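Dipeptide Epimerase (Enterococcus faecalis V583, PDB 3JVA) belongs to the mandelate racemase/muconate lactonizing enzyme branch of the enolase superfamily and carries a magnesium ion on its TIM-barrel domain. Local coordinates at residues B[194-199]-B[216-221]; B[237-242]-B[259-264]; B[241-246]-B[275-280]; B[264-269]-B[291-296]; B[287-292]-B[314-319]. All blocks are in the same frame, centred on the assembly; numbering follows the deposited sequence.

Contact 1: residues B[194-199]-B[216-221]; sequences WTPKDA and QPVKRR
W194 and P217 set their side chains about at a right angle, the indole reaching the proline with CE3, 4.0 Å from P217 CB. Chi1 of W194 (-47°) keeps CG beside its own backbone N. That N donates to P217 O (3.0 Å, N-H...O 151°). A199 comes to the same proline carbon from the first turn of the helix, its CB 4.1 Å from P217 CB. V218 CG1, anti to its own carbonyl carbon, lies 3.2 Å from W194 O and also near P196. In the TIM barrel, W194 and T195 end the loop after strand 185-189 and run into helix 196-206, while 216-221 is the loop after the neighbouring strand 213-215; T195 is the N-cap of the helix and takes a weak bond from D198 N. A water bridges the segments, donating to W194 O at 2.7 Å and accepting from K219 N at 2.9 Å. Q216 folds back within its own segment, NE2 donating almost straight to V218 O at 2.8 Å with that oxygen in its amide plane. L226 of helix 223-232 packs on P217 and V218, and K197 points to a neighbouring subunit, where D259 is its salt-bridge partner.

Contact 2: residues B[237-242]-B[259-264]; sequences IMADES and DVINIK. With MG (magnesium ion), chain O.
D240 OD2 holds the magnesium ion at 2.0 Å, and K264 NZ approaches the same oxygen with a weak 3.2 Å bond, the lysine crossing the aspartate at about a right angle. K264 is extended beyond CG, and its ammonium also donates to a water on the metal. E241 sits in the second shell, its two carboxylate oxygens each receiving a proton from a metal-bound water. OD1 of D240 forms a salt bridge with K267; D189 and E215 complete the protein ligands. At the other end, I237 N donates nearly straight (170°) to D259 OD2 at 2.8 Å, on the anti lone pair; this oxygen also meets K197 of a neighbouring subunit in a salt bridge. I237 O is gripped by D259 N and V260 N. Further along, A239 N donates to V260 O at 2.9 Å and A239 O accepts from N262 N at 2.8 Å. Packing is carried by M238, whose CG lies anti to the backbone N (chi1 172°) and whose SD rests 3.6 Å from N262 CB, while its CB meets V260 CB at 4.0 Å. These are the parallel strands of a beta-alpha-beta unit in the barrel, with the metal at their C-terminal ends as in the enolase superfamily.

Contact 3: residues B[241-246]-B[275-280]; sequences ESCFDA and LKINQI
I280 N donates to K276 O at 2.9 Å, and the helical turn closed by this bond presents both side chains to A246. The methyl of A246 touches both, 3.8 Å from K276 CB and 3.9 Å from I280 CD1. K276 touches with CB alone, for its extended chain carries the ammonium away from the 241-246 segment. I280 CD1 reaches a little further and lies 3.6 Å from A246 O as well. I277, one residue on from K276, has the largest share on the helix side: its CG1 stands beside its own backbone N (chi1 -67°) and meets A246 N at 3.7 Å, while CD1, nearly anti at chi2 169°, runs on to F244 O at 3.7 Å and to the carbonyl carbon of D245. Its other branch, CG2, faces C243 SG at 4.3 Å. In the TIM barrel this is the loop after strand 236-239, ending at the first residue of helix 246-255, packed on the outer helix 271-284. C243 and I277 also touch I261 and I263 of strand 260-263, which places them in the layer between helices and barrel wall. The polar groups of the loop find partners nearby, A246 N donating to E273 OE2 and D245, the N-cap of helix 246-255, taking D248 N on its OD1. T283 of a neighbouring subunit packs against A246 and I280.

Contact 4: residues B[264-269]-B[291-296]; sequences KLMKCG and GCMAEE
The carboxylate of E296 has M266 to one side of its plane, where CE comes 3.6 Å from OE1 and CG 3.7 Å from OE2. Close to the plane itself, 15° out of it and on the anti side, M293 N donates to E296 OE2 at 2.6 Å, across a type I turn that runs from M293 to E296. The same oxygen receives a proton from a water at 2.6 Å, and this water in turn accepts from M266 N at 3.0 Å. A second water links the segments in like fashion, taking the L265 N-H and donating to G291 O. Both waters thus serve N-H groups at the start of the short helix 265-268. In the barrel, K264 and this short helix after strand 260-263 meet the loop after strand 287-290, at the place where the barrel adjoins the N-terminal part of the chain: A100 and I104 of helix 96-114 touch M266, and I54 touches M293. M266 and M293 pack tightly, CB of the first only 3.4 Å from CG of the second. M293 bends at chi2 (-60°), which sets its SD 4.0 Å from K264 CD. Nearer the root of the lysine, K264 CG lies 3.8 Å from G291 C.

Contact 5: residues B[287-292]-B[314-319]; sequences ECMIGC and ITRADL
A beta-alpha-beta crossover through helix 298-310 brings strand 314-317 alongside strand 287-290, and a beta bulge marks the join: C288 pairs with I314, but M289 with R316, leaving T315 as the extra residue. T315 turns its hydroxyl to E287, OG1 donating to OE1 at 2.6 Å from above the carboxylate plane (37° out of it), the two side chains crossing at about a right angle. T315 N also makes a weak bond to C288 O. R316 NH1 is a long 3.9 Å from the same E287 OE1, a matter of charge only; its NE has a salt bridge to E212, and a water lies in the guanidinium plane at the edge. Beyond the bulge the parallel pattern resumes, with I290 N donating to R316 O at 3.2 Å and I290 O taking D318 N at 2.9 Å. In this part of the TIM barrel M289 and R316 share one face of the sheet, where M289 CG sits 3.5 Å from R316 CB. The other face carries C288, I290, I314 and A317. There I290 CG2 meets I314 CG2 at 3.9 Å; helix 298-310 touches both isoleucines, helix 271-284 C288 and I314. L319 CD2 lies 3.4 Å from G291 O.

Contacts 2 and 5 pair barrel strands; contacts 1, 3 and 4 join the loops and helices around them. Contacts 2 and 5 lie in one sheet, centres about 9 Å apart, joined where I263 N meets M289 O at 2.7 Å. Contact 1 borders contact 2 through R220 O and S242 OG, 2.7 Å apart. Contact 3 shares E241 and S242 with contact 2, and C243 of its loop packs on I261, SG 3.6 Å from I261 CG2. Contact 4 shares K264 with contact 2 and G291 and C292 with contact 5. The side chain of D318 in contact 5 is about 6 Å from the magnesium ion, and P217 in contact 1 about 9 Å.

Contact 1: residues B[194-199]-B[216-221]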
# COMPACT_ATOMS: atom_id res chain seq x y z
N TRP B 194 26.15 -1.17 13.46
CA TRP B 194 26.20 -1.23 12.00
C TRP B 194 25.09 -0.62 11.16
O TRP B 194 23.99 -0.34 11.65
CB TRP B 194 26.32 -2.69 11.57
CG TRP B 194 27.36 -3.47 12.33
CD1 TRP B 194 28.69 -3.18 12.44
CD2 TRP B 194 27.15 -4.69 13.06
NE1 TRP B 194 29.32 -4.14 13.19
CE2 TRP B 194 28.40 -5.08 13.57
CE3 TRP B 194 26.03 -5.49 13.32
CZ2 TRP B 194 28.57 -6.24 14.34
CZ3 TRP B 194 26.19 -6.64 14.07
CH2 TRP B 194 27.45 -7.01 14.57
N THR B 195 25.42 -0.40 9.89
CA THR B 195 24.46 0.10 8.92
C THR B 195 23.75 -1.19 8.56
O THR B 195 24.28 -2.28 8.82
CB THR B 195 25.15 0.67 7.65
OG1 THR B 195 25.86 -0.38 6.97
CG2 THR B 195 26.13 1.77 8.02
N PRO B 196 22.55 -1.11 7.97
CA PRO B 196 21.80 -2.32 7.62
C PRO B 196 22.56 -3.39 6.84
O PRO B 196 22.61 -4.55 7.25
CB PRO B 196 20.61 -1.77 6.84
CG PRO B 196 20.39 -0.43 7.48
CD PRO B 196 21.80 0.10 7.59
N LYS B 197 23.16 -3.02 5.71
CA LYS B 197 23.87 -4.02 4.92
C LYS B 197 25.16 -4.53 5.56
O LYS B 197 25.53 -5.69 5.37
CB LYS B 197 24.10 -3.48 3.50
CG LYS B 197 22.78 -3.36 2.75
CD LYS B 197 22.93 -3.02 1.28
CE LYS B 197 21.58 -3.14 0.58
NZ LYS B 197 21.65 -2.85 -0.88
N ASP B 198 25.83 -3.67 6.32
CA ASP B 198 27.05 -4.10 7.01
C ASP B 198 26.64 -5.10 8.09
O ASP B 198 27.34 -6.08 8.34
CB ASP B 198 27.74 -2.91 7.69
CG ASP B 198 28.64 -2.14 6.74
OD1 ASP B 198 28.81 -2.58 5.58
OD2 ASP B 198 29.19 -1.10 7.16
N ALA B 199 25.50 -4.83 8.73
CA ALA B 199 24.99 -5.70 9.79
C ALA B 199 24.74 -7.11 9.27
O ALA B 199 25.09 -8.09 9.93
CB ALA B 199 23.70 -5.12 10.37
N GLN B 216 19.88 -5.40 18.76
CA GLN B 216 20.00 -4.09 18.13
C GLN B 216 21.21 -3.88 17.22
O GLN B 216 22.13 -3.14 17.56
CB GLN B 216 20.01 -3.03 19.24
CG GLN B 216 19.72 -1.61 18.78
CD GLN B 216 18.28 -1.43 18.34
OE1 GLN B 216 17.35 -1.88 19.02
NE2 GLN B 216 18.09 -0.77 17.20
N PRO B 217 21.21 -4.49 16.03
CA PRO B 217 22.35 -4.32 15.12
C PRO B 217 22.49 -2.94 14.47
O PRO B 217 23.57 -2.59 14.01
CB PRO B 217 22.14 -5.44 14.11
CG PRO B 217 20.65 -5.56 14.03
CD PRO B 217 20.23 -5.46 15.49
N VAL B 218 21.40 -2.18 14.41
CA VAL B 218 21.44 -0.84 13.81
C VAL B 218 20.93 0.24 14.77
O VAL B 218 20.38 -0.07 15.83
CB VAL B 218 20.59 -0.79 12.51
CG1 VAL B 218 21.11 -1.82 11.53
CG2 VAL B 218 19.11 -1.05 12.83
N LYS B 219 21.12 1.50 14.39
CA LYS B 219 20.67 2.62 15.21
C LYS B 219 19.20 2.50 15.54
O LYS B 219 18.39 2.11 14.70
CB LYS B 219 20.95 3.95 14.50
CG LYS B 219 22.42 4.34 14.54
CD LYS B 219 22.65 5.71 13.92
CE LYS B 219 24.11 6.12 14.07
NZ LYS B 219 24.38 7.45 13.46
N ARG B 220 18.85 2.87 16.77
CA ARG B 220 17.49 2.75 17.27
C ARG B 220 16.36 3.34 16.43
O ARG B 220 15.27 2.76 16.39
CB ARG B 220 17.41 3.28 18.70
CG ARG B 220 17.75 4.76 18.89
CD ARG B 220 17.96 5.04 20.37
NE ARG B 220 18.17 6.46 20.68
CZ ARG B 220 17.19 7.35 20.79
NH1 ARG B 220 15.93 6.99 20.61
NH2 ARG B 220 17.48 8.62 21.08
N ARG B 221 16.61 4.45 15.75
CA ARG B 221 15.57 5.10 14.94
C ARG B 221 15.43 4.55 13.52
O ARG B 221 14.50 4.92 12.80
CB ARG B 221 15.82 6.61 14.87
CG ARG B 221 15.66 7.35 16.19
CD ARG B 221 14.22 7.29 16.70
NE ARG B 221 13.28 8.07 15.90
CZ ARG B 221 13.22 9.40 15.88
NH1 ARG B 221 14.04 10.12 16.64
NH2 ARG B 221 12.32 10.01 15.13
O HOH W 1 22.77 1.98 12.10

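Contact 2: residues B[237-242]-B[259-264]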
# COMPACT_ATOMS: atom_id res chain seq x y z
N ILE B 237 16.86 -11.76 15.59
CA ILE B 237 17.20 -10.35 15.81
C ILE B 237 16.29 -9.77 16.89
O ILE B 237 15.07 -9.93 16.83
CB ILE B 237 17.03 -9.52 14.53
CG1 ILE B 237 17.96 -10.04 13.43
CG2 ILE B 237 17.34 -8.06 14.81
CD1 ILE B 237 19.43 -9.98 13.81
N MET B 238 16.90 -9.11 17.86
CA MET B 238 16.15 -8.52 18.97
C MET B 238 16.32 -7.01 19.05
O MET B 238 17.41 -6.48 18.89
CB MET B 238 16.61 -9.15 20.29
CG MET B 238 16.06 -8.49 21.55
SD MET B 238 16.55 -9.42 23.05
CE MET B 238 18.29 -9.36 22.93
N ALA B 239 15.21 -6.32 19.28
CA ALA B 239 15.25 -4.87 19.42
C ALA B 239 15.48 -4.54 20.89
O ALA B 239 14.90 -5.16 21.77
CB ALA B 239 13.94 -4.25 18.95
N ASP B 240 16.36 -3.58 21.15
CA ASP B 240 16.61 -3.13 22.52
C ASP B 240 16.32 -1.63 22.53
O ASP B 240 15.21 -1.22 22.84
CB ASP B 240 18.06 -3.39 22.94
CG ASP B 240 18.33 -2.98 24.40
OD1 ASP B 240 17.48 -2.29 25.00
OD2 ASP B 240 19.39 -3.34 24.94
N GLU B 241 17.31 -0.82 22.17
CA GLU B 241 17.15 0.63 22.15
C GLU B 241 15.99 1.11 21.28
O GLU B 241 15.45 2.19 21.52
CB GLU B 241 18.46 1.31 21.71
CG GLU B 241 19.59 1.33 22.76
CD GLU B 241 20.24 -0.04 23.01
OE1 GLU B 241 20.09 -0.95 22.17
OE2 GLU B 241 20.91 -0.19 24.05
N SER B 242 15.59 0.32 20.28
CA SER B 242 14.47 0.72 19.41
C SER B 242 13.15 0.61 20.17
O SER B 242 12.12 1.10 19.69
CB SER B 242 14.40 -0.16 18.15
OG SER B 242 15.40 0.21 17.21
N ASP B 259 12.42 -10.05 15.64
CA ASP B 259 11.99 -11.36 16.10
C ASP B 259 11.67 -11.37 17.59
O ASP B 259 10.80 -12.13 18.04
CB ASP B 259 13.08 -12.40 15.85
CG ASP B 259 13.41 -12.56 14.39
OD1 ASP B 259 12.47 -12.84 13.61
OD2 ASP B 259 14.59 -12.40 14.02
N VAL B 260 12.37 -10.54 18.35
CA VAL B 260 12.21 -10.46 19.80
C VAL B 260 12.40 -9.03 20.29
O VAL B 260 13.10 -8.24 19.66
CB VAL B 260 13.26 -11.37 20.50
CG1 VAL B 260 13.08 -11.34 22.02
CG2 VAL B 260 13.14 -12.78 19.98
N ILE B 261 11.78 -8.70 21.41
CA ILE B 261 11.91 -7.36 21.97
C ILE B 261 12.43 -7.42 23.40
O ILE B 261 11.92 -8.17 24.22
CB ILE B 261 10.56 -6.60 21.91
CG1 ILE B 261 10.25 -6.26 20.45
CG2 ILE B 261 10.61 -5.34 22.77
CD1 ILE B 261 8.88 -5.61 20.23
N ASN B 262 13.45 -6.61 23.67
CA ASN B 262 14.07 -6.57 24.99
C ASN B 262 13.51 -5.43 25.82
O ASN B 262 13.62 -4.26 25.46
CB ASN B 262 15.59 -6.43 24.85
CG ASN B 262 16.35 -6.70 26.14
OD1 ASN B 262 15.85 -7.40 27.03
ND2 ASN B 262 17.56 -6.18 26.24
N ILE B 263 12.89 -5.79 26.94
CA ILE B 263 12.31 -4.83 27.87
C ILE B 263 13.32 -4.49 28.96
O ILE B 263 14.07 -5.36 29.40
CB ILE B 263 11.09 -5.43 28.60
CG1 ILE B 263 9.99 -5.82 27.61
CG2 ILE B 263 10.57 -4.45 29.66
CD1 ILE B 263 8.87 -6.64 28.25
N LYS B 264 13.34 -3.23 29.38
CA LYS B 264 14.17 -2.81 30.51
C LYS B 264 13.29 -1.86 31.31
O LYS B 264 12.76 -0.90 30.76
CB LYS B 264 15.45 -2.10 30.07
CG LYS B 264 16.48 -3.05 29.47
CD LYS B 264 17.78 -2.33 29.13
CE LYS B 264 18.73 -3.28 28.40
NZ LYS B 264 20.00 -2.60 28.03
MG MG O . 21.16 -4.24 24.49
O HOH W 2 19.08 -0.45 26.37
O HOH W 3 22.15 -2.54 25.10
O HOH W 4 21.21 -3.46 22.57
O HOH W 5 21.39 -4.75 26.56

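Contact 3: residues B[241-246]-B[275-280]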
# COMPACT_ATOMS: atom_id res chain seq x y z
N GLU B 241 17.31 -0.82 22.17
CA GLU B 241 17.15 0.63 22.15
C GLU B 241 15.99 1.11 21.28
O GLU B 241 15.45 2.19 21.52
CB GLU B 241 18.46 1.31 21.71
CG GLU B 241 19.59 1.33 22.76
CD GLU B 241 20.24 -0.04 23.01
OE1 GLU B 241 20.09 -0.95 22.17
OE2 GLU B 241 20.91 -0.19 24.05
N SER B 242 15.59 0.32 20.28
CA SER B 242 14.47 0.72 19.41
C SER B 242 13.15 0.61 20.17
O SER B 242 12.12 1.10 19.69
CB SER B 242 14.40 -0.16 18.15
OG SER B 242 15.40 0.21 17.21
N CYS B 243 13.17 -0.03 21.33
CA CYS B 243 11.95 -0.16 22.13
C CYS B 243 12.12 0.35 23.56
O CYS B 243 12.78 -0.30 24.38
CB CYS B 243 11.47 -1.61 22.18
SG CYS B 243 9.96 -1.81 23.20
N PHE B 244 11.54 1.51 23.84
CA PHE B 244 11.57 2.10 25.17
C PHE B 244 10.23 1.82 25.85
O PHE B 244 10.19 1.25 26.93
CB PHE B 244 11.79 3.61 25.09
CG PHE B 244 13.24 4.02 25.09
CD1 PHE B 244 14.15 3.41 24.24
CD2 PHE B 244 13.69 5.03 25.93
CE1 PHE B 244 15.49 3.80 24.22
CE2 PHE B 244 15.03 5.42 25.92
CZ PHE B 244 15.93 4.80 25.06
N ASP B 245 9.14 2.21 25.18
CA ASP B 245 7.80 2.03 25.73
C ASP B 245 6.80 1.23 24.89
O ASP B 245 7.13 0.71 23.83
CB ASP B 245 7.18 3.40 26.05
CG ASP B 245 7.09 4.30 24.82
OD1 ASP B 245 6.93 3.77 23.70
OD2 ASP B 245 7.16 5.54 24.98
N ALA B 246 5.57 1.14 25.39
CA ALA B 246 4.52 0.39 24.72
C ALA B 246 4.24 0.90 23.31
O ALA B 246 3.94 0.12 22.41
CB ALA B 246 3.23 0.43 25.54
N LEU B 275 4.46 -4.43 31.40
CA LEU B 275 3.38 -5.38 31.18
C LEU B 275 2.70 -5.11 29.83
O LEU B 275 2.36 -6.04 29.11
CB LEU B 275 2.35 -5.30 32.31
CG LEU B 275 2.79 -5.99 33.60
CD1 LEU B 275 1.85 -5.57 34.74
CD2 LEU B 275 2.79 -7.50 33.41
N LYS B 276 2.52 -3.83 29.50
CA LYS B 276 1.89 -3.46 28.23
C LYS B 276 2.75 -3.94 27.07
O LYS B 276 2.25 -4.50 26.09
CB LYS B 276 1.73 -1.95 28.12
CG LYS B 276 0.78 -1.33 29.14
CD LYS B 276 0.71 0.17 28.91
CE LYS B 276 -0.15 0.87 29.94
NZ LYS B 276 -0.06 2.34 29.75
N ILE B 277 4.05 -3.69 27.17
CA ILE B 277 4.97 -4.12 26.12
C ILE B 277 4.87 -5.62 25.90
O ILE B 277 4.72 -6.08 24.77
CB ILE B 277 6.43 -3.75 26.47
CG1 ILE B 277 6.60 -2.23 26.47
CG2 ILE B 277 7.38 -4.40 25.45
CD1 ILE B 277 7.93 -1.74 27.05
N ASN B 278 4.94 -6.39 26.98
CA ASN B 278 4.86 -7.84 26.85
C ASN B 278 3.53 -8.34 26.27
O ASN B 278 3.53 -9.26 25.45
CB ASN B 278 5.12 -8.52 28.19
CG ASN B 278 5.21 -10.02 28.05
OD1 ASN B 278 6.01 -10.52 27.26
ND2 ASN B 278 4.39 -10.74 28.81
N GLN B 279 2.41 -7.75 26.68
CA GLN B 279 1.11 -8.17 26.17
C GLN B 279 0.98 -7.84 24.69
O GLN B 279 0.38 -8.59 23.93
CB GLN B 279 -0.03 -7.50 26.94
CG GLN B 279 -0.06 -7.83 28.42
CD GLN B 279 -1.10 -7.01 29.16
OE1 GLN B 279 -1.36 -5.85 28.81
NE2 GLN B 279 -1.69 -7.59 30.19
N ILE B 280 1.52 -6.69 24.29
CA ILE B 280 1.47 -6.29 22.88
C ILE B 280 2.29 -7.28 22.06
O ILE B 280 1.84 -7.76 21.01
CB ILE B 280 2.04 -4.87 22.68
CG1 ILE B 280 1.07 -3.83 23.26
CG2 ILE B 280 2.30 -4.62 21.20
CD1 ILE B 280 1.67 -2.44 23.43

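Contact 4: residues B[264-269]-B[291-296]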
# COMPACT_ATOMS: atom_id res chain seq x y z
N LYS B 264 13.34 -3.23 29.38
CA LYS B 264 14.17 -2.81 30.51
C LYS B 264 13.29 -1.86 31.31
O LYS B 264 12.76 -0.90 30.76
CB LYS B 264 15.45 -2.10 30.07
CG LYS B 264 16.48 -3.05 29.47
CD LYS B 264 17.78 -2.33 29.13
CE LYS B 264 18.73 -3.28 28.40
NZ LYS B 264 20.00 -2.60 28.03
N LEU B 265 13.11 -2.14 32.59
CA LEU B 265 12.26 -1.28 33.42
C LEU B 265 12.72 0.18 33.41
O LEU B 265 11.89 1.09 33.47
CB LEU B 265 12.20 -1.80 34.86
CG LEU B 265 11.62 -3.20 35.06
CD1 LEU B 265 11.51 -3.50 36.54
CD2 LEU B 265 10.25 -3.31 34.39
N MET B 266 14.03 0.40 33.30
CA MET B 266 14.57 1.76 33.30
C MET B 266 14.43 2.47 31.95
O MET B 266 14.83 3.62 31.82
CB MET B 266 16.03 1.75 33.75
CG MET B 266 16.26 1.12 35.13
SD MET B 266 15.13 1.72 36.45
CE MET B 266 15.20 0.30 37.59
N LYS B 267 13.90 1.76 30.96
CA LYS B 267 13.65 2.32 29.63
C LYS B 267 12.16 2.65 29.50
O LYS B 267 11.78 3.66 28.89
CB LYS B 267 13.97 1.32 28.51
CG LYS B 267 15.42 1.16 28.13
CD LYS B 267 15.53 0.41 26.79
CE LYS B 267 14.83 -0.95 26.85
NZ LYS B 267 14.92 -1.69 25.55
N CYS B 268 11.32 1.78 30.06
CA CYS B 268 9.87 1.94 29.96
C CYS B 268 9.17 2.64 31.12
O CYS B 268 7.98 2.94 31.02
CB CYS B 268 9.20 0.58 29.71
SG CYS B 268 9.38 -0.62 31.06
N GLY B 269 9.89 2.88 32.20
CA GLY B 269 9.26 3.56 33.33
C GLY B 269 8.54 2.65 34.31
O GLY B 269 7.58 3.07 34.95
N GLY B 291 16.09 -7.06 30.30
CA GLY B 291 17.47 -6.80 30.65
C GLY B 291 17.63 -5.82 31.79
O GLY B 291 16.69 -5.60 32.57
N CYS B 292 18.81 -5.21 31.90
CA CYS B 292 19.08 -4.26 32.97
C CYS B 292 20.08 -3.21 32.53
O CYS B 292 20.74 -3.35 31.50
CB CYS B 292 19.62 -4.99 34.21
SG CYS B 292 21.16 -5.91 33.93
N MET B 293 20.18 -2.15 33.33
CA MET B 293 21.11 -1.05 33.06
C MET B 293 22.43 -1.33 33.75
O MET B 293 22.49 -2.12 34.70
CB MET B 293 20.55 0.27 33.60
CG MET B 293 19.13 0.59 33.19
SD MET B 293 18.94 0.73 31.42
CE MET B 293 19.79 2.27 31.12
N ALA B 294 23.49 -0.68 33.27
CA ALA B 294 24.81 -0.84 33.86
C ALA B 294 24.81 -0.23 35.25
O ALA B 294 25.58 -0.64 36.13
CB ALA B 294 25.85 -0.13 32.98
N GLU B 295 23.92 0.74 35.47
CA GLU B 295 23.86 1.41 36.76
C GLU B 295 22.66 1.12 37.67
O GLU B 295 22.22 2.00 38.41
CB GLU B 295 24.03 2.92 36.58
CG GLU B 295 25.35 3.28 35.91
CD GLU B 295 25.91 4.62 36.35
OE1 GLU B 295 26.29 4.76 37.54
OE2 GLU B 295 25.96 5.54 35.51
N GLU B 296 22.10 -0.09 37.59
CA GLU B 296 21.02 -0.42 38.51
C GLU B 296 21.53 -1.55 39.39
O GLU B 296 22.57 -2.16 39.10
CB GLU B 296 19.71 -0.80 37.79
CG GLU B 296 19.72 -2.02 36.91
CD GLU B 296 18.35 -2.22 36.29
OE1 GLU B 296 17.39 -2.51 37.04
OE2 GLU B 296 18.22 -2.06 35.06
O HOH W 6 14.67 -4.21 33.73
O HOH W 7 16.17 -1.69 33.49

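Contact 5: residues B[287-292]-B[314-319]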
# COMPACT_ATOMS: atom_id res chain seq x y z
N GLU B 287 8.26 -12.94 21.23
CA GLU B 287 8.69 -13.15 22.61
C GLU B 287 9.47 -11.95 23.13
O GLU B 287 10.00 -11.14 22.34
CB GLU B 287 9.56 -14.41 22.72
CG GLU B 287 8.75 -15.70 22.68
CD GLU B 287 9.62 -16.95 22.68
OE1 GLU B 287 10.76 -16.90 23.18
OE2 GLU B 287 9.15 -17.99 22.19
N CYS B 288 9.54 -11.83 24.45
CA CYS B 288 10.25 -10.74 25.10
C CYS B 288 11.38 -11.22 25.99
O CYS B 288 11.34 -12.32 26.53
CB CYS B 288 9.30 -9.91 25.97
SG CYS B 288 8.18 -8.83 25.05
N MET B 289 12.41 -10.40 26.11
CA MET B 289 13.51 -10.69 27.02
C MET B 289 13.48 -9.48 27.93
O MET B 289 12.89 -8.46 27.58
CB MET B 289 14.86 -10.74 26.30
CG MET B 289 16.03 -10.92 27.28
SD MET B 289 17.62 -11.29 26.46
CE MET B 289 18.31 -9.67 26.30
N ILE B 290 14.07 -9.58 29.11
CA ILE B 290 14.12 -8.43 29.98
C ILE B 290 15.58 -8.28 30.41
O ILE B 290 16.23 -9.26 30.78
CB ILE B 290 13.18 -8.58 31.22
CG1 ILE B 290 13.20 -7.27 32.02
CG2 ILE B 290 13.61 -9.76 32.08
CD1 ILE B 290 11.98 -7.08 32.94
N GLY B 291 16.09 -7.06 30.30
CA GLY B 291 17.47 -6.80 30.65
C GLY B 291 17.63 -5.82 31.79
O GLY B 291 16.69 -5.60 32.57
N CYS B 292 18.81 -5.21 31.90
CA CYS B 292 19.08 -4.26 32.97
C CYS B 292 20.08 -3.21 32.53
O CYS B 292 20.74 -3.35 31.50
CB CYS B 292 19.62 -4.99 34.21
SG CYS B 292 21.16 -5.91 33.93
N ILE B 314 7.83 -13.57 28.60
CA ILE B 314 9.17 -13.03 28.84
C ILE B 314 9.95 -14.32 29.01
O ILE B 314 10.06 -14.86 30.11
CB ILE B 314 9.24 -12.15 30.11
CG1 ILE B 314 8.31 -10.93 29.95
CG2 ILE B 314 10.67 -11.65 30.32
CD1 ILE B 314 8.33 -9.97 31.14
N THR B 315 10.49 -14.80 27.90
CA THR B 315 11.19 -16.07 27.85
C THR B 315 12.69 -16.06 28.06
O THR B 315 13.30 -17.12 28.20
CB THR B 315 10.91 -16.75 26.51
OG1 THR B 315 11.43 -15.92 25.46
CG2 THR B 315 9.42 -16.93 26.32
N ARG B 316 13.29 -14.87 28.06
CA ARG B 316 14.72 -14.73 28.26
C ARG B 316 14.99 -13.64 29.29
O ARG B 316 14.18 -12.73 29.45
CB ARG B 316 15.41 -14.34 26.95
CG ARG B 316 15.33 -15.40 25.85
CD ARG B 316 16.16 -14.95 24.65
NE ARG B 316 16.25 -15.97 23.60
CZ ARG B 316 15.36 -16.15 22.64
NH1 ARG B 316 14.27 -15.40 22.57
NH2 ARG B 316 15.57 -17.09 21.72
N ALA B 317 16.11 -13.75 29.99
CA ALA B 317 16.46 -12.76 31.00
C ALA B 317 17.96 -12.48 31.02
O ALA B 317 18.78 -13.40 30.96
CB ALA B 317 16.00 -13.23 32.37
N ASP B 318 18.30 -11.20 31.08
CA ASP B 318 19.68 -10.74 31.14
C ASP B 318 19.69 -9.85 32.37
O ASP B 318 19.76 -8.63 32.26
CB ASP B 318 20.03 -9.96 29.87
CG ASP B 318 21.43 -9.37 29.90
OD1 ASP B 318 22.32 -10.00 30.49
OD2 ASP B 318 21.63 -8.28 29.32
N LEU B 319 19.60 -10.48 33.54
CA LEU B 319 19.54 -9.76 34.82
C LEU B 319 20.73 -10.16 35.68
O LEU B 319 20.58 -10.88 36.66
CB LEU B 319 18.23 -10.11 35.53
CG LEU B 319 16.96 -9.86 34.71
CD1 LEU B 319 15.76 -10.46 35.43
CD2 LEU B 319 16.78 -8.36 34.49
O HOH W 8 12.28 -16.19 20.49
O HOH W 9 12.94 -13.79 24.56
O HOH W 10 20.91 -5.83 29.90